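Local coordinates for cyclopenase asqI (Emericella nidulans, PDB 5YY3), which catalyses the zinc-dependent ring contraction of 4'-methoxycyclopenin to 4'-methoxyviridicatin, with loss of methyl isocyanate, in aspoquinolone biosynthesis, at residues Arg238-Tyr243 with Gly361-Met366; Gly262-Phe267 with Asp390-Arg395. All coordinates share one frame; numbering follows the deposited sequence.

Contact 1. Residues Arg238-Tyr243 with Gly361-Met366; sequences RPWNQY and GKFAEM
Trp240 and Phe363 form a T-shaped (edge-to-face) aromatic pair inside the helical domain related to the copper domain of hemocyanins, and this pair makes most of the contact between loop 238-243 and helix 355-367. Phe363 supplies the edge. Its CZ stands over the five-membered ring of Trp240 and lies 3.8 Å from CD2 of that indole. The two planes meet at 62°. From the centroid of the five-membered ring to that of the Phe363 ring the distance is 5.0 Å. CE1 of Phe363 leans toward the benzo half, 4.1 Å from Trp240 CZ2. With CG anti to the backbone N (chi1 -167°), the indole projects from the inverse gamma turn centred on Trp240 and presents one face to Phe363. The apolar packing beyond the pair is slight: Met366, one turn further along the helix, comes near the indole without close contact, while Trp270 sets a second edge-to-face contact on Phe363.

Polar interactions run within each segment or to residues around them. On the helix, Lys362 and Glu365 are joined by a salt bridge, and the lysine ammonium also donates to the carbonyls of Tyr271 and Ile286, which fixes its position in a buried setting. The contact is buried, with the side chain of Phe363 about 11 Å from that of the zinc ligand His218. On the indole face opposite Phe363, the carbonyl oxygen of Gln242 sits 4.2 Å above the ring plane, over its centre.

Contact 2. Residues Gly262-Phe267 with Asp390-Arg395; sequences GGYPPF and DPCFWR
Tyr264 reaches out of its loop to hand its phenol to the start of helix 391-410, where OH donates to Asp390 OD1 at 2.7 Å. The bond uses the syn lone pair of OD1, and ring and carboxylate lie nearly coplanar, 19° apart, so Asp390 OD2 comes up to the ring edge, 3.3 Å from Tyr264 CE2. Asp390 OD1 has a second donor, Cys392 N at 3.0 Å, in the capping bond of the helix; this N-H comes from above the carboxylate plane. Two bonds thus grip one oxygen and hold the carboxylate's rotation, and the negative charge at the helix start is probably stabilised by the helix dipole. Cys392 completes this tight part: its CB is 3.4 Å from Tyr264 OH, and its SG meets the Tyr264 ring obliquely in a sulfur-aromatic contact, 5.2 Å from the centroid.

Away from the phenol the contact thins quickly. Pro391 CD is 4.3 Å from Tyr264 OH, while Pro265 and Pro266, which follow Tyr264, are exposed and make no contact with 390-395. The arrangement is a helix N-cap, Asp390 at the start of helix 391-410, whose capping carboxylate also accepts from a tyrosine of a loop remote in sequence.

From the N terminus, the chain leaves helix 210-231 and enters the long loop leading to helix 288-304; both first segments, 238-243 and then 262-267, lie there. It next reaches 361-366 on helix 355-367, where contact 1 closes a loop of 117 residues, and then 390-395 at the start of helix 391-410, where contact 2 closes one of 122. The two closures therefore cross instead of nesting. Their centres are 9 Å apart, and 390-395, the second half of contact 2, also touches both halves of contact 1: Arg395 NE probably donates to Arg238 O, Arg395 O probably accepts from Trp240 N, and Cys392 packs on Phe363. Together they tie two portions of one loop to two successive helices within the hemocyanin-like domain.

Contact 1. Residues Arg238-Tyr243 with Gly361-Met366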
loop_
_atom_site.group_PDB
_atom_site.type_symbol
_atom_site.label_atom_id
_atom_site.label_comp_id
_atom_site.label_asym_id
_atom_site.label_seq_id
_atom_site.Cartn_x
_atom_site.Cartn_y
_atom_site.Cartn_z
ATOM N N ARG A 238 17.173 10.651 0.510
ATOM C CA ARG A 238 17.834 11.344 1.617
ATOM C C ARG A 238 19.338 11.299 1.393
ATOM O O ARG A 238 19.935 10.230 1.398
ATOM C CB ARG A 238 17.484 10.725 2.970
ATOM C CG ARG A 238 17.894 11.604 4.173
ATOM C CD ARG A 238 17.921 10.808 5.499
ATOM N NE ARG A 238 16.863 9.813 5.489
ATOM C CZ ARG A 238 16.935 8.600 6.023
ATOM N NH1 ARG A 238 18.024 8.178 6.651
ATOM N NH2 ARG A 238 15.886 7.806 5.926
ATOM N N PRO A 239 19.961 12.460 1.199
ATOM C CA PRO A 239 21.410 12.421 0.955
ATOM C C PRO A 239 22.163 11.945 2.179
ATOM O O PRO A 239 21.658 12.073 3.293
ATOM C CB PRO A 239 21.758 13.871 0.625
ATOM C CG PRO A 239 20.655 14.673 1.243
ATOM C CD PRO A 239 19.419 13.828 1.194
ATOM N N TRP A 240 23.349 11.387 1.968
ATOM C CA TRP A 240 24.211 10.956 3.062
ATOM C C TRP A 240 25.015 12.136 3.566
ATOM O O TRP A 240 26.252 12.126 3.495
ATOM C CB TRP A 240 25.149 9.841 2.591
ATOM C CG TRP A 240 25.855 9.112 3.711
ATOM C CD1 TRP A 240 27.128 9.315 4.155
ATOM C CD2 TRP A 240 25.315 8.054 4.510
ATOM N NE1 TRP A 240 27.415 8.454 5.178
ATOM C CE2 TRP A 240 26.319 7.667 5.419
ATOM C CE3 TRP A 240 24.079 7.392 4.542
ATOM C CZ2 TRP A 240 26.128 6.655 6.351
ATOM C CZ3 TRP A 240 23.884 6.397 5.467
ATOM C CH2 TRP A 240 24.907 6.034 6.367
ATOM N N ASN A 241 24.311 13.169 4.031
ATOM C CA ASN A 241 24.954 14.397 4.506
ATOM C C ASN A 241 25.411 14.283 5.960
ATOM O O ASN A 241 26.419 14.877 6.350
ATOM C CB ASN A 241 24.015 15.594 4.345
ATOM C CG ASN A 241 23.910 16.071 2.895
ATOM O OD1 ASN A 241 24.843 15.913 2.111
ATOM N ND2 ASN A 241 22.762 16.639 2.534
ATOM N N GLN A 242 24.651 13.521 6.748
ATOM C CA GLN A 242 24.979 13.214 8.129
ATOM C C GLN A 242 25.580 11.796 8.194
ATOM O O GLN A 242 24.918 10.813 7.869
ATOM C CB GLN A 242 23.723 13.351 9.019
ATOM C CG GLN A 242 22.994 14.715 8.879
ATOM C CD GLN A 242 21.743 14.864 9.781
ATOM O OE1 GLN A 242 21.325 13.920 10.471
ATOM N NE2 GLN A 242 21.129 16.057 9.752
ATOM N N TYR A 243 26.839 11.689 8.594
ATOM C CA TYR A 243 27.560 10.414 8.468
ATOM C C TYR A 243 27.216 9.405 9.578
ATOM O O TYR A 243 27.625 8.245 9.518
ATOM C CB TYR A 243 29.083 10.653 8.442
ATOM C CG TYR A 243 29.586 11.447 7.259
ATOM C CD1 TYR A 243 28.736 11.786 6.204
ATOM C CD2 TYR A 243 30.922 11.880 7.200
ATOM C CE1 TYR A 243 29.197 12.530 5.120
ATOM C CE2 TYR A 243 31.394 12.623 6.118
ATOM C CZ TYR A 243 30.525 12.937 5.082
ATOM O OH TYR A 243 30.973 13.663 4.003
ATOM N N GLY A 361 34.616 3.466 0.825
ATOM C CA GLY A 361 35.282 2.488 1.674
ATOM C C GLY A 361 34.540 2.182 2.963
ATOM O O GLY A 361 34.547 1.037 3.432
ATOM N N LYS A 362 33.880 3.188 3.529
ATOM C CA LYS A 362 33.104 2.983 4.747
ATOM C C LYS A 362 31.843 2.146 4.484
ATOM O O LYS A 362 31.429 1.375 5.346
ATOM C CB LYS A 362 32.733 4.326 5.376
ATOM C CG LYS A 362 33.945 5.172 5.786
ATOM C CD LYS A 362 34.733 4.527 6.952
ATOM C CE LYS A 362 34.026 4.761 8.278
ATOM N NZ LYS A 362 34.688 4.098 9.445
ATOM N N PHE A 363 31.231 2.282 3.304
ATOM C CA PHE A 363 30.090 1.429 2.972
ATOM C C PHE A 363 30.550 -0.014 2.754
ATOM O O PHE A 363 29.856 -0.951 3.120
ATOM C CB PHE A 363 29.338 1.943 1.736
ATOM C CG PHE A 363 28.636 3.257 1.956
ATOM C CD1 PHE A 363 27.453 3.316 2.678
ATOM C CD2 PHE A 363 29.155 4.433 1.424
ATOM C CE1 PHE A 363 26.801 4.537 2.872
ATOM C CE2 PHE A 363 28.523 5.647 1.621
ATOM C CZ PHE A 363 27.346 5.701 2.351
ATOM N N ALA A 364 31.720 -0.194 2.154
ATOM C CA ALA A 364 32.292 -1.530 2.024
ATOM C C ALA A 364 32.550 -2.115 3.408
ATOM O O ALA A 364 32.261 -3.275 3.673
ATOM C CB ALA A 364 33.581 -1.487 1.209
ATOM N N GLU A 365 33.076 -1.283 4.294
ATOM C CA GLU A 365 33.439 -1.715 5.637
ATOM C C GLU A 365 32.185 -2.063 6.439
ATOM O O GLU A 365 32.143 -3.070 7.151
ATOM C CB GLU A 365 34.259 -0.618 6.334
ATOM C CG GLU A 365 34.536 -0.880 7.786
ATOM C CD GLU A 365 35.162 0.312 8.484
ATOM O OE1 GLU A 365 34.565 1.415 8.470
ATOM O OE2 GLU A 365 36.265 0.140 9.041
ATOM N N MET A 366 31.156 -1.234 6.303
ATOM C CA MET A 366 29.849 -1.510 6.919
ATOM C C MET A 366 29.250 -2.850 6.479
ATOM O O MET A 366 28.633 -3.555 7.271
ATOM C CB MET A 366 28.865 -0.383 6.587
ATOM C CG MET A 366 27.404 -0.735 6.849
ATOM S SD MET A 366 26.300 0.161 5.741
ATOM C CE MET A 366 26.747 1.827 6.149
#

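Contact 2. Residues Gly262-Phe267 with Asp390-Arg395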
loop_
_atom_site.group_PDB
_atom_site.type_symbol
_atom_site.label_atom_id
_atom_site.label_comp_id
_atom_site.label_asym_id
_atom_site.label_seq_id
_atom_site.Cartn_x
_atom_site.Cartn_y
_atom_site.Cartn_z
ATOM N N GLY A 262 27.653 -10.067 -0.166
ATOM C CA GLY A 262 26.415 -9.896 0.566
ATOM C C GLY A 262 25.951 -8.454 0.638
ATOM O O GLY A 262 26.588 -7.537 0.104
ATOM N N GLY A 263 24.817 -8.255 1.298
ATOM C CA GLY A 263 24.307 -6.924 1.535
ATOM C C GLY A 263 24.518 -6.516 2.980
ATOM O O GLY A 263 25.589 -6.718 3.542
ATOM N N TYR A 264 23.478 -5.950 3.579
ATOM C CA TYR A 264 23.523 -5.486 4.956
ATOM C C TYR A 264 22.074 -5.417 5.452
ATOM O O TYR A 264 21.150 -5.246 4.649
ATOM C CB TYR A 264 24.238 -4.124 5.055
ATOM C CG TYR A 264 23.731 -3.099 4.056
ATOM C CD1 TYR A 264 22.562 -2.401 4.305
ATOM C CD2 TYR A 264 24.416 -2.838 2.864
ATOM C CE1 TYR A 264 22.075 -1.489 3.419
ATOM C CE2 TYR A 264 23.924 -1.905 1.950
ATOM C CZ TYR A 264 22.750 -1.233 2.245
ATOM O OH TYR A 264 22.214 -0.296 1.385
ATOM N N PRO A 265 21.861 -5.576 6.770
ATOM C CA PRO A 265 20.489 -5.575 7.305
ATOM C C PRO A 265 19.861 -4.171 7.398
ATOM O O PRO A 265 20.547 -3.174 7.171
ATOM C CB PRO A 265 20.670 -6.186 8.704
ATOM C CG PRO A 265 22.097 -5.836 9.071
ATOM C CD PRO A 265 22.864 -5.933 7.791
ATOM N N PRO A 266 18.566 -4.091 7.734
ATOM C CA PRO A 266 17.973 -2.773 7.979
ATOM C C PRO A 266 18.658 -2.045 9.125
ATOM O O PRO A 266 19.096 -2.689 10.080
ATOM C CB PRO A 266 16.523 -3.098 8.338
ATOM C CG PRO A 266 16.277 -4.445 7.764
ATOM C CD PRO A 266 17.569 -5.172 7.839
ATOM N N PHE A 267 18.757 -0.725 9.011
ATOM C CA PHE A 267 19.390 0.125 10.020
ATOM C C PHE A 267 20.872 -0.187 10.237
ATOM O O PHE A 267 21.385 -0.046 11.334
ATOM C CB PHE A 267 18.610 0.037 11.340
ATOM C CG PHE A 267 17.204 0.567 11.229
ATOM C CD1 PHE A 267 16.166 -0.260 10.823
ATOM C CD2 PHE A 267 16.929 1.902 11.489
ATOM C CE1 PHE A 267 14.865 0.228 10.692
ATOM C CE2 PHE A 267 15.635 2.392 11.371
ATOM C CZ PHE A 267 14.597 1.554 10.963
ATOM N N ASP A 390 23.142 -0.777 -5.395
ATOM C CA ASP A 390 22.934 -0.598 -3.957
ATOM C C ASP A 390 22.379 0.798 -3.613
ATOM O O ASP A 390 22.967 1.809 -3.995
ATOM C CB ASP A 390 24.268 -0.837 -3.255
ATOM C CG ASP A 390 24.132 -1.032 -1.757
ATOM O OD1 ASP A 390 23.177 -0.486 -1.157
ATOM O OD2 ASP A 390 25.019 -1.717 -1.187
ATOM N N PRO A 391 21.241 0.859 -2.900
ATOM C CA PRO A 391 20.664 2.171 -2.571
ATOM C C PRO A 391 21.563 3.033 -1.686
ATOM O O PRO A 391 21.423 4.263 -1.721
ATOM C CB PRO A 391 19.368 1.816 -1.828
ATOM C CG PRO A 391 19.023 0.448 -2.306
ATOM C CD PRO A 391 20.367 -0.246 -2.460
ATOM N N CYS A 392 22.469 2.445 -0.905
ATOM C CA CYS A 392 23.324 3.310 -0.082
ATOM C C CYS A 392 24.232 4.188 -0.959
ATOM O O CYS A 392 24.565 5.310 -0.579
ATOM C CB CYS A 392 24.157 2.501 0.927
ATOM S SG CYS A 392 25.526 1.514 0.286
ATOM N N PHE A 393 24.618 3.713 -2.139
ATOM C CA PHE A 393 25.519 4.521 -2.950
ATOM C C PHE A 393 24.794 5.700 -3.588
ATOM O O PHE A 393 25.405 6.729 -3.875
ATOM C CB PHE A 393 26.214 3.669 -4.007
ATOM C CG PHE A 393 27.238 2.725 -3.424
ATOM C CD1 PHE A 393 26.929 1.391 -3.186
ATOM C CD2 PHE A 393 28.477 3.190 -3.034
ATOM C CE1 PHE A 393 27.863 0.531 -2.635
ATOM C CE2 PHE A 393 29.419 2.332 -2.463
ATOM C CZ PHE A 393 29.113 1.009 -2.269
ATOM N N TRP A 394 23.487 5.561 -3.794
ATOM C CA TRP A 394 22.713 6.658 -4.355
ATOM C C TRP A 394 22.606 7.729 -3.303
ATOM O O TRP A 394 22.572 8.914 -3.628
ATOM C CB TRP A 394 21.336 6.178 -4.855
ATOM C CG TRP A 394 21.518 5.394 -6.112
ATOM C CD1 TRP A 394 21.651 4.044 -6.222
ATOM C CD2 TRP A 394 21.698 5.925 -7.433
ATOM N NE1 TRP A 394 21.860 3.692 -7.537
ATOM C CE2 TRP A 394 21.892 4.833 -8.300
ATOM C CE3 TRP A 394 21.689 7.220 -7.969
ATOM C CZ2 TRP A 394 22.081 4.995 -9.672
ATOM C CZ3 TRP A 394 21.870 7.379 -9.324
ATOM C CH2 TRP A 394 22.058 6.270 -10.166
ATOM N N ARG A 395 22.620 7.326 -2.035
ATOM C CA ARG A 395 22.597 8.319 -0.965
ATOM C C ARG A 395 23.959 9.031 -0.895
ATOM O O ARG A 395 24.025 10.234 -0.636
ATOM C CB ARG A 395 22.217 7.678 0.378
ATOM C CG ARG A 395 20.825 7.004 0.360
ATOM C CD ARG A 395 20.277 6.749 1.782
ATOM N NE ARG A 395 20.510 7.943 2.574
ATOM C CZ ARG A 395 20.428 8.003 3.895
ATOM N NH1 ARG A 395 20.077 6.921 4.594
ATOM N NH2 ARG A 395 20.698 9.157 4.508
#